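Local coordinates for DUF871 domain-containing protein (Enterococcus faecalis, PDB 2P0O), which is of unknown function but probably acts as a 6-phospho-N-acetylmuramidase, a TIM-barrel glycosidase acting on phosphorylated cell-wall sugars, at residues Thr176-Asp181 / Val208-Asp213; Leu29-Ile34 / Val219-Pro224; Ala143-Tyr148 / Asn161-Trp166; Ile23-Ala28 / Arg229-Phe234. All coordinates share one frame; numbering follows the deposited sequence.

Interaction 1 of 4, residues Thr176-Asp181 / Val208-Asp213; sequences TFVPGD and VGLMAD. With NA (sodium ion), chain C.
A buried apolar contact joins L210 of helix 203-212 to T176 and V178 at the end of strand 173-178, where the helix lies against the outer surface of the barrel. One methyl group, CD1 of L210, does nearly all the touching. It rests on the methyl of T176 (CG2 to CD1, 3.6 Å) and on the branch of V178 that points its way (CG1 to CD1, 3.7 Å). The strand alternates its side chains, so T176 and V178 share the face turned to the helix while F177 points from the other, offering L210 little more than its carbonyl oxygen. Leucine suits the helix position because its stem carries CD1 straight away from the helix, with CD1 anti to CA (chi2 -177°). The beta-branched residues suit the strand: they keep a low, methyl-studded surface. OG1 of T176 is turned anti to the backbone N (chi1 -175°) and makes a weak hydrogen bond to T194 OG1, leaving CG2 for the leucine. V219 of the next strand and F160 of helix 157-169 also touch L210.

Just beyond L210, the C-terminal part of the helix meets a sodium ion. M211 O binds it at 2.4 Å and D213 O at 2.3 Å, with V216 O as a further ligand, so the C-terminal turn spends backbone carbonyls on the cation. The strand and helix axes pass 9.9 Å apart at 160°, nearly antiparallel, the arrangement of a beta-alpha-beta unit (173-178, 203-212, 218-221) in a TIM barrel.

Interaction 2 of 4, residues Leu29-Ile34 / Val219-Pro224; sequences LGFDGI and VYIGDP
Y220 meets the backbone of G33 and I34, while F31 meets I221, and a water adds a polar link; no direct hydrogen bond joins the two segments. The polar part is the water, which donates to I34 O at 3.0 Å and lies 2.6 Å from Y220 OH, tying the phenol to the strand across from it. Tyrosine suits the place because its ring spans the gap and still ends in a group able to bond with water.

The second kind of contact is ring against backbone. The edge of the Y220 ring comes up to the main chain, with CE2 3.6 Å from I34 C in the plane of the ring. Farther out, Y220 OH approaches G33 CA to 3.5 Å, and glycine, bearing no side chain, leaves room for it. The phenol is also met edge-to-face by W144.

The apolar part involves F31 and I221, whose side chains cross at about a right angle. F31 CE2 sits 4.1 Å from both CG1 and CD1 of I221, approaching obliquely. M26 of helix 17-28 touches both residues, and F234 meets F31 edge-to-face.

G30, with positive phi, is the C-prime residue of the Schellman motif that ends helix 17-28 and turns the chain into strand 33-38. Strand 4-8 lies between strands 33-38 and 218-221, the closure of first and last strands that defines the eight-stranded TIM barrel.

Interaction 3 of 4, residues Ala143-Tyr148 / Asn161-Trp166; sequences AWHNYY and NEKNRW
H145 and N164 are joined by a short hydrogen bond, NE2 to OD1 at 2.7 Å, which carries this otherwise small contact. The N-H points almost straight at its acceptor (165°). OD1 lies in the plane of the imidazole, at its edge, and the donor arrives in the plane of the amide carbonyl, on a lone pair of OD1. The N-H and the lone pair therefore line up although the ring and amide planes are turned 71° apart. A histidine suits this place since its ring can reach outward and end in an N-H; an asparagine suits the other because its short side chain sets a carbonyl close to the helix surface.

Beside the bond, the aliphatic part of K163 comes obliquely to the ring, CG lying 4.3 Å from H145 CE1. K163 CB starts toward the strand segment, but bends at chi2 and chi3 lead the amine away, so the methylene carbons make the approach and not the charge.

The next shell packs around the ring and the amide. F160, a turn earlier on the helix, meets the imidazole ring, its plane inclined to it, and V174 of strand 173-178 touches both H145 and N164. The backbone of H145 is hydrogen-bonded with that of F175, which holds the chain in line just past the end of strand 141-144. The bond thus ties the segment leaving strand 141-144 to helix 157-169, which packs outside the barrel and leads on to the neighbouring parallel strand, 173-178.

Interaction 4 of 4, residues Ile23-Ala28 / Arg229-Phe234; sequences IKKMKA and RTMAQF
M231, a selenomethionine, carries the meeting of helix 228-240 with K25 and M26 of helix 17-28, and the residues before it tie the same helix elsewhere. R229 forms salt bridges with D342 and E246 of the C-terminal part of the chain, a role for which the long guanidinium arm is suited. T230 follows with its hydroxyl hydrogen-bonded to D181.

M231 then points at the other helix, in step with M26, their CA atoms 7.7 Å apart. Its chain runs outward and is bent at chi3 (68°), which swings the terminal methyl CE onto the flank of K25. There CE lies 3.6 Å from K25 CB and 3.7 Å from K25 CD, and the two side chains cross at about a right angle. K25 serves through its methylenes: its chain is extended beyond CG, so carbon is offered to the neighbour while the amine is carried on toward solvent. Nearer the stem, M231 CG rests 4.2 Å from the selenium of M26, also a selenomethionine, whose chain folds at chi2 and chi3 (-60° and -90°). Flexible, unbranched side chains of this kind can fit between helices with little demand on their shape.

The two helices follow the first and last strands of the TIM barrel, and so they are where the ring of outer helices closes on itself. Both M26 and M231 also touch I226 of the loop leading into helix 228-240.

F234, one turn beyond T230, turns its aromatic ring inward, meeting F204 of helix 203-212 edge-to-face.

How the interactions relate
All four interactions lie in the TIM barrel, but at different depths. Interaction 2 spans both sides of the sheet: Y220 within the barrel, F31 and I221 in the layer under the helices. Interactions 1 and 3 are buried strand-end-to-helix contacts one strand apart; 173-178 of interaction 1 lies beside 218-221 of interaction 2, with a probable hydrogen bond from G222 N to V178 O. Interaction 4 joins helix to helix farther out and includes an exposed lysine, K25; the D32-K27 salt bridge connects it to interaction 2. Interactions 1 and 4 rely on aliphatic or selenomethionine contacts, interaction 2 adds a water, and interaction 3 depends on one direct hydrogen bond. Interactions 3 and 4 do not touch.

Interaction 1 of 4, residues Thr176-Asp181 / Val208-Asp213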
# COMPACT_ATOMS: atom_id res chain seq x y z
N THR A 176 -0.68 -5.09 7.82
CA THR A 176 0.37 -5.63 7.00
C THR A 176 1.20 -4.49 6.40
O THR A 176 0.73 -3.34 6.32
CB THR A 176 -0.24 -6.50 5.87
OG1 THR A 176 0.81 -7.12 5.13
CG2 THR A 176 -1.06 -5.65 4.91
N PHE A 177 2.41 -4.80 5.96
CA PHE A 177 3.26 -3.83 5.32
C PHE A 177 3.38 -4.04 3.81
O PHE A 177 3.22 -5.16 3.31
CB PHE A 177 4.68 -3.85 5.92
CG PHE A 177 4.75 -3.41 7.36
CD1 PHE A 177 4.82 -2.05 7.69
CD2 PHE A 177 4.73 -4.35 8.38
CE1 PHE A 177 4.90 -1.63 9.01
CE2 PHE A 177 4.84 -3.96 9.72
CZ PHE A 177 4.89 -2.58 10.04
N VAL A 178 3.71 -2.96 3.10
CA VAL A 178 4.24 -3.09 1.76
C VAL A 178 5.57 -2.33 1.80
O VAL A 178 5.75 -1.44 2.64
CB VAL A 178 3.29 -2.51 0.67
CG1 VAL A 178 2.01 -3.36 0.55
CG2 VAL A 178 2.94 -1.02 0.92
N PRO A 179 6.49 -2.63 0.86
CA PRO A 179 7.74 -1.89 0.84
C PRO A 179 7.53 -0.49 0.25
O PRO A 179 6.50 -0.22 -0.39
CB PRO A 179 8.63 -2.74 -0.07
CG PRO A 179 7.67 -3.38 -1.05
CD PRO A 179 6.39 -3.63 -0.23
N GLY A 180 8.47 0.41 0.51
CA GLY A 180 8.48 1.71 -0.16
C GLY A 180 9.57 1.73 -1.24
O GLY A 180 10.44 0.85 -1.28
N ASP A 181 9.53 2.74 -2.11
CA ASP A 181 10.44 2.82 -3.23
C ASP A 181 11.08 4.20 -3.39
O ASP A 181 11.66 4.48 -4.45
CB ASP A 181 9.70 2.46 -4.53
CG ASP A 181 8.52 3.41 -4.83
OD1 ASP A 181 8.08 4.14 -3.92
OD2 ASP A 181 8.01 3.38 -5.97
N VAL A 208 -2.96 -1.20 -2.70
CA VAL A 208 -4.31 -1.30 -3.17
C VAL A 208 -4.79 -2.77 -3.23
O VAL A 208 -5.91 -3.07 -2.77
CB VAL A 208 -4.51 -0.54 -4.52
CG1 VAL A 208 -5.96 -0.68 -5.02
CG2 VAL A 208 -4.20 0.93 -4.31
N GLY A 209 -3.96 -3.67 -3.76
CA GLY A 209 -4.37 -5.08 -3.84
C GLY A 209 -4.62 -5.67 -2.46
O GLY A 209 -5.63 -6.33 -2.24
N LEU A 210 -3.73 -5.38 -1.52
CA LEU A 210 -3.87 -5.90 -0.17
C LEU A 210 -5.11 -5.37 0.51
O LEU A 210 -5.83 -6.11 1.17
CB LEU A 210 -2.63 -5.54 0.67
CG LEU A 210 -1.45 -6.46 0.46
CD1 LEU A 210 -0.34 -6.03 1.40
CD2 LEU A 210 -1.82 -7.96 0.69
N MSE A 211 -5.37 -4.08 0.33
CA MSE A 211 -6.52 -3.44 0.92
C MSE A 211 -7.83 -4.07 0.41
O MSE A 211 -8.81 -4.15 1.16
CB MSE A 211 -6.49 -1.93 0.64
CG MSE A 211 -7.44 -1.11 1.56
SE MSE A 211 -6.83 -1.16 3.47
CE MSE A 211 -8.58 -1.68 4.16
N ALA A 212 -7.84 -4.53 -0.84
CA ALA A 212 -9.04 -5.17 -1.39
C ALA A 212 -9.26 -6.54 -0.76
O ALA A 212 -10.36 -7.09 -0.83
CB ALA A 212 -8.95 -5.27 -2.91
N ASP A 213 -8.24 -7.10 -0.13
CA ASP A 213 -8.41 -8.44 0.45
C ASP A 213 -9.37 -8.35 1.64
O ASP A 213 -9.19 -7.50 2.51
CB ASP A 213 -7.07 -9.02 0.86
CG ASP A 213 -7.19 -10.44 1.34
OD1 ASP A 213 -6.96 -11.36 0.53
OD2 ASP A 213 -7.56 -10.65 2.52
NA NA C . -9.52 -5.33 3.11

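Interaction 2 of 4, residues Leu29-Ile34 / Val219-Pro224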
# COMPACT_ATOMS: atom_id res chain seq x y z
N LEU A 29 -2.79 12.53 1.21
CA LEU A 29 -2.98 11.51 0.19
C LEU A 29 -3.85 10.35 0.69
O LEU A 29 -3.96 9.34 0.01
CB LEU A 29 -1.61 10.98 -0.26
CG LEU A 29 -0.84 11.59 -1.44
CD1 LEU A 29 -1.34 12.91 -1.94
CD2 LEU A 29 0.68 11.61 -1.19
N GLY A 30 -4.43 10.48 1.88
CA GLY A 30 -5.28 9.41 2.43
C GLY A 30 -4.63 8.40 3.38
O GLY A 30 -5.18 7.31 3.60
N PHE A 31 -3.49 8.76 3.96
CA PHE A 31 -2.80 7.95 4.99
C PHE A 31 -3.10 8.51 6.39
O PHE A 31 -2.85 9.68 6.62
CB PHE A 31 -1.29 7.95 4.72
CG PHE A 31 -0.91 7.19 3.46
CD1 PHE A 31 -1.08 7.78 2.19
CD2 PHE A 31 -0.39 5.90 3.54
CE1 PHE A 31 -0.76 7.08 1.02
CE2 PHE A 31 -0.04 5.17 2.39
CZ PHE A 31 -0.23 5.77 1.13
N ASP A 32 -3.66 7.68 7.29
CA ASP A 32 -4.10 8.14 8.61
C ASP A 32 -3.33 7.58 9.78
O ASP A 32 -3.69 7.84 10.94
CB ASP A 32 -5.59 7.86 8.86
CG ASP A 32 -6.50 8.60 7.91
OD1 ASP A 32 -6.33 9.83 7.74
OD2 ASP A 32 -7.38 7.92 7.32
N GLY A 33 -2.29 6.80 9.49
CA GLY A 33 -1.55 6.10 10.52
C GLY A 33 -0.05 6.12 10.35
O GLY A 33 0.48 6.19 9.22
N ILE A 34 0.63 6.04 11.50
CA ILE A 34 2.06 5.91 11.59
C ILE A 34 2.42 4.68 12.42
O ILE A 34 1.80 4.41 13.47
CB ILE A 34 2.72 7.16 12.23
CG1 ILE A 34 2.45 8.40 11.37
CG2 ILE A 34 4.22 6.91 12.46
CD1 ILE A 34 2.59 9.73 12.13
N VAL A 219 -2.95 -1.28 5.57
CA VAL A 219 -1.69 -1.45 4.85
C VAL A 219 -0.78 -0.26 5.12
O VAL A 219 -1.20 0.90 4.92
CB VAL A 219 -1.92 -1.62 3.33
CG1 VAL A 219 -0.58 -1.91 2.64
CG2 VAL A 219 -2.89 -2.75 3.06
N TYR A 220 0.46 -0.56 5.55
CA TYR A 220 1.48 0.43 5.86
C TYR A 220 2.71 0.32 4.96
O TYR A 220 3.19 -0.77 4.68
CB TYR A 220 1.94 0.28 7.33
CG TYR A 220 0.99 0.93 8.32
CD1 TYR A 220 -0.37 0.55 8.38
CD2 TYR A 220 1.44 1.93 9.22
CE1 TYR A 220 -1.25 1.14 9.28
CE2 TYR A 220 0.55 2.55 10.15
CZ TYR A 220 -0.79 2.13 10.16
OH TYR A 220 -1.69 2.68 11.04
N ILE A 221 3.24 1.47 4.55
CA ILE A 221 4.54 1.51 3.92
C ILE A 221 5.58 1.13 4.98
O ILE A 221 5.65 1.78 6.04
CB ILE A 221 4.91 2.92 3.34
CG1 ILE A 221 3.69 3.57 2.64
CG2 ILE A 221 6.16 2.82 2.43
CD1 ILE A 221 3.15 2.73 1.47
N GLY A 222 6.39 0.11 4.67
CA GLY A 222 7.44 -0.34 5.59
C GLY A 222 8.66 0.54 5.57
O GLY A 222 9.22 0.87 6.64
N ASP A 223 9.13 0.92 4.38
CA ASP A 223 10.31 1.79 4.28
C ASP A 223 10.04 3.27 4.64
O ASP A 223 8.87 3.67 4.74
CB ASP A 223 10.89 1.72 2.89
CG ASP A 223 11.39 0.35 2.55
OD1 ASP A 223 12.55 0.06 2.88
OD2 ASP A 223 10.62 -0.45 1.96
N PRO A 224 11.10 4.08 4.86
CA PRO A 224 10.93 5.51 5.17
C PRO A 224 10.01 6.34 4.27
O PRO A 224 9.28 7.18 4.78
CB PRO A 224 12.37 6.05 5.15
CG PRO A 224 13.23 4.87 5.61
CD PRO A 224 12.52 3.67 4.94
O HOH W 1 -1.09 3.50 13.40

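Interaction 3 of 4, residues Ala143-Tyr148 / Asn161-Trp166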
# COMPACT_ATOMS: atom_id res chain seq x y z
N ALA A 143 -3.43 -7.17 15.09
CA ALA A 143 -2.41 -8.17 14.82
C ALA A 143 -1.60 -7.65 13.65
O ALA A 143 -2.13 -7.52 12.55
CB ALA A 143 -3.05 -9.51 14.51
N TRP A 144 -0.34 -7.29 13.92
CA TRP A 144 0.59 -6.76 12.90
C TRP A 144 1.53 -7.82 12.38
O TRP A 144 2.23 -8.51 13.15
CB TRP A 144 1.46 -5.63 13.44
CG TRP A 144 0.75 -4.37 13.68
CD1 TRP A 144 -0.17 -4.12 14.65
CD2 TRP A 144 0.91 -3.15 12.94
NE1 TRP A 144 -0.61 -2.82 14.56
CE2 TRP A 144 0.03 -2.20 13.52
CE3 TRP A 144 1.67 -2.77 11.82
CZ2 TRP A 144 -0.09 -0.89 13.05
CZ3 TRP A 144 1.55 -1.46 11.34
CH2 TRP A 144 0.68 -0.54 11.95
N HIS A 145 1.57 -7.96 11.06
CA HIS A 145 2.59 -8.78 10.44
C HIS A 145 3.92 -8.07 10.52
O HIS A 145 3.99 -6.87 10.77
CB HIS A 145 2.24 -9.01 8.98
CG HIS A 145 1.15 -10.01 8.80
ND1 HIS A 145 1.40 -11.37 8.81
CD2 HIS A 145 -0.17 -9.86 8.59
CE1 HIS A 145 0.25 -12.01 8.63
NE2 HIS A 145 -0.71 -11.12 8.50
N ASN A 146 4.97 -8.83 10.33
CA ASN A 146 6.29 -8.30 10.29
C ASN A 146 6.64 -7.86 8.89
O ASN A 146 5.87 -8.10 7.95
CB ASN A 146 7.24 -9.40 10.71
CG ASN A 146 7.06 -9.79 12.17
OD1 ASN A 146 6.72 -8.96 13.01
ND2 ASN A 146 7.35 -11.06 12.48
N TYR A 147 7.80 -7.21 8.76
CA TYR A 147 8.41 -6.99 7.43
C TYR A 147 9.76 -7.67 7.32
O TYR A 147 10.31 -8.15 8.32
CB TYR A 147 8.52 -5.51 7.06
CG TYR A 147 9.16 -4.64 8.11
CD1 TYR A 147 10.53 -4.73 8.36
CD2 TYR A 147 8.42 -3.72 8.84
CE1 TYR A 147 11.15 -3.94 9.33
CE2 TYR A 147 9.02 -2.92 9.81
CZ TYR A 147 10.39 -3.03 10.04
OH TYR A 147 11.02 -2.25 10.97
N TYR A 148 10.29 -7.75 6.11
CA TYR A 148 11.41 -8.66 5.86
C TYR A 148 12.47 -7.97 5.06
O TYR A 148 12.36 -7.94 3.83
CB TYR A 148 10.89 -9.95 5.18
CG TYR A 148 9.90 -10.64 6.06
CD1 TYR A 148 10.32 -11.53 7.08
CD2 TYR A 148 8.56 -10.36 5.97
CE1 TYR A 148 9.39 -12.13 7.94
CE2 TYR A 148 7.63 -10.95 6.82
CZ TYR A 148 8.05 -11.80 7.80
OH TYR A 148 7.09 -12.38 8.61
N ASN A 161 -2.90 -15.70 3.86
CA ASN A 161 -4.35 -15.78 3.77
C ASN A 161 -4.90 -16.67 4.87
O ASN A 161 -5.90 -16.34 5.52
CB ASN A 161 -4.79 -16.36 2.42
CG ASN A 161 -4.71 -15.35 1.31
OD1 ASN A 161 -4.47 -14.16 1.54
ND2 ASN A 161 -4.94 -15.81 0.09
N GLU A 162 -4.21 -17.78 5.08
CA GLU A 162 -4.56 -18.75 6.11
C GLU A 162 -4.53 -18.10 7.48
O GLU A 162 -5.47 -18.25 8.26
CB GLU A 162 -3.57 -19.90 6.05
CG GLU A 162 -3.95 -21.13 6.83
CD GLU A 162 -2.95 -22.29 6.62
OE1 GLU A 162 -1.74 -22.17 6.97
OE2 GLU A 162 -3.39 -23.34 6.08
N LYS A 163 -3.45 -17.37 7.76
CA LYS A 163 -3.26 -16.72 9.05
C LYS A 163 -4.32 -15.64 9.27
O LYS A 163 -4.95 -15.60 10.32
CB LYS A 163 -1.85 -16.12 9.11
CG LYS A 163 -1.42 -15.51 10.45
CD LYS A 163 -1.44 -16.50 11.61
CE LYS A 163 -0.22 -17.38 11.64
NZ LYS A 163 -0.41 -18.37 12.73
N ASN A 164 -4.53 -14.80 8.27
CA ASN A 164 -5.44 -13.68 8.39
C ASN A 164 -6.90 -14.11 8.64
O ASN A 164 -7.60 -13.50 9.46
CB ASN A 164 -5.34 -12.76 7.17
CG ASN A 164 -3.96 -12.11 7.04
OD1 ASN A 164 -3.16 -12.08 7.99
ND2 ASN A 164 -3.67 -11.60 5.85
N ARG A 165 -7.34 -15.16 7.95
CA ARG A 165 -8.69 -15.69 8.13
C ARG A 165 -8.91 -16.12 9.57
O ARG A 165 -9.91 -15.78 10.18
CB ARG A 165 -8.94 -16.85 7.19
CG ARG A 165 -9.99 -16.56 6.12
CD ARG A 165 -10.33 -17.77 5.20
NE ARG A 165 -10.23 -19.07 5.86
CZ ARG A 165 -11.23 -19.69 6.49
NH1 ARG A 165 -12.44 -19.14 6.56
NH2 ARG A 165 -11.01 -20.88 7.04
N TRP A 166 -7.94 -16.88 10.08
CA TRP A 166 -7.88 -17.30 11.48
C TRP A 166 -7.93 -16.09 12.40
O TRP A 166 -8.80 -16.00 13.27
CB TRP A 166 -6.60 -18.10 11.71
CG TRP A 166 -6.37 -18.58 13.11
CD1 TRP A 166 -7.07 -19.56 13.78
CD2 TRP A 166 -5.33 -18.15 14.01
NE1 TRP A 166 -6.54 -19.75 15.04
CE2 TRP A 166 -5.47 -18.90 15.21
CE3 TRP A 166 -4.30 -17.20 13.92
CZ2 TRP A 166 -4.62 -18.72 16.30
CZ3 TRP A 166 -3.46 -17.03 15.01
CH2 TRP A 166 -3.62 -17.77 16.18

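Interaction 4 of 4, residues Ile23-Ala28 / Arg229-Phe234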
# COMPACT_ATOMS: atom_id res chain seq x y z
N ILE A 23 5.28 13.29 5.94
CA ILE A 23 4.16 12.90 6.80
C ILE A 23 2.88 13.70 6.44
O ILE A 23 1.80 13.12 6.21
CB ILE A 23 4.52 13.06 8.30
CG1 ILE A 23 5.56 12.01 8.73
CG2 ILE A 23 3.27 12.95 9.17
CD1 ILE A 23 6.23 12.33 10.08
N LYS A 24 3.03 15.00 6.35
CA LYS A 24 1.94 15.90 5.99
C LYS A 24 1.34 15.59 4.61
O LYS A 24 0.11 15.54 4.46
CB LYS A 24 2.39 17.36 6.06
CG LYS A 24 2.73 17.84 7.45
CD LYS A 24 2.87 19.39 7.49
CE LYS A 24 3.56 19.81 8.78
NZ LYS A 24 3.28 21.23 9.22
N LYS A 25 2.20 15.36 3.62
CA LYS A 25 1.73 14.99 2.28
C LYS A 25 1.00 13.66 2.29
O LYS A 25 -0.02 13.51 1.63
CB LYS A 25 2.88 14.91 1.31
CG LYS A 25 3.20 16.22 0.68
CD LYS A 25 4.45 16.12 -0.18
CE LYS A 25 4.86 17.53 -0.60
NZ LYS A 25 5.99 17.41 -1.55
N MSE A 26 1.52 12.68 3.03
CA MSE A 26 0.91 11.35 3.07
C MSE A 26 -0.50 11.43 3.67
O MSE A 26 -1.43 10.83 3.13
CB MSE A 26 1.81 10.35 3.79
CG MSE A 26 3.09 10.03 2.99
SE MSE A 26 2.71 9.26 1.19
CE MSE A 26 2.70 7.36 1.69
N LYS A 27 -0.65 12.20 4.75
CA LYS A 27 -1.98 12.47 5.29
C LYS A 27 -2.95 13.02 4.23
O LYS A 27 -4.05 12.49 4.08
CB LYS A 27 -1.91 13.41 6.49
CG LYS A 27 -3.28 13.90 6.94
CD LYS A 27 -4.01 12.81 7.69
CE LYS A 27 -5.38 13.29 8.12
NZ LYS A 27 -6.01 12.24 8.95
N ALA A 28 -2.55 14.07 3.51
CA ALA A 28 -3.37 14.59 2.40
C ALA A 28 -3.60 13.57 1.26
O ALA A 28 -4.51 13.71 0.45
CB ALA A 28 -2.80 15.91 1.85
N ARG A 229 6.55 9.56 -7.70
CA ARG A 229 5.75 8.88 -8.70
C ARG A 229 4.66 8.04 -8.06
O ARG A 229 3.49 8.00 -8.51
CB ARG A 229 6.67 7.97 -9.52
CG ARG A 229 5.99 7.36 -10.75
CD ARG A 229 6.94 6.38 -11.46
NE ARG A 229 6.38 5.96 -12.74
CZ ARG A 229 5.47 5.00 -12.92
NH1 ARG A 229 4.98 4.31 -11.89
NH2 ARG A 229 5.03 4.74 -14.14
N THR A 230 5.08 7.31 -7.02
CA THR A 230 4.19 6.41 -6.31
C THR A 230 3.18 7.21 -5.48
O THR A 230 2.01 6.85 -5.44
CB THR A 230 5.03 5.41 -5.47
OG1 THR A 230 5.86 4.68 -6.37
CG2 THR A 230 4.14 4.44 -4.72
N MSE A 231 3.65 8.26 -4.82
CA MSE A 231 2.74 9.22 -4.15
C MSE A 231 1.62 9.72 -5.07
O MSE A 231 0.44 9.81 -4.67
CB MSE A 231 3.52 10.42 -3.61
CG MSE A 231 4.49 10.01 -2.53
SE MSE A 231 5.62 11.46 -1.85
CE MSE A 231 4.24 12.52 -0.98
N ALA A 232 2.01 10.05 -6.30
CA ALA A 232 1.09 10.59 -7.32
C ALA A 232 0.04 9.56 -7.68
O ALA A 232 -1.10 9.92 -7.92
CB ALA A 232 1.85 11.00 -8.55
N GLN A 233 0.44 8.27 -7.71
CA GLN A 233 -0.49 7.19 -8.01
C GLN A 233 -1.50 7.05 -6.86
O GLN A 233 -2.70 6.95 -7.12
CB GLN A 233 0.24 5.89 -8.34
CG GLN A 233 0.86 5.92 -9.74
CD GLN A 233 1.59 4.64 -10.11
OE1 GLN A 233 2.41 4.13 -9.34
NE2 GLN A 233 1.32 4.13 -11.30
N PHE A 234 -1.01 7.04 -5.60
CA PHE A 234 -1.90 7.03 -4.45
C PHE A 234 -2.85 8.21 -4.53
O PHE A 234 -4.06 8.04 -4.41
CB PHE A 234 -1.15 7.04 -3.09
CG PHE A 234 -0.66 5.67 -2.65
CD1 PHE A 234 -1.54 4.73 -2.08
CD2 PHE A 234 0.70 5.32 -2.78
CE1 PHE A 234 -1.08 3.45 -1.66
CE2 PHE A 234 1.17 4.03 -2.36
CZ PHE A 234 0.29 3.12 -1.81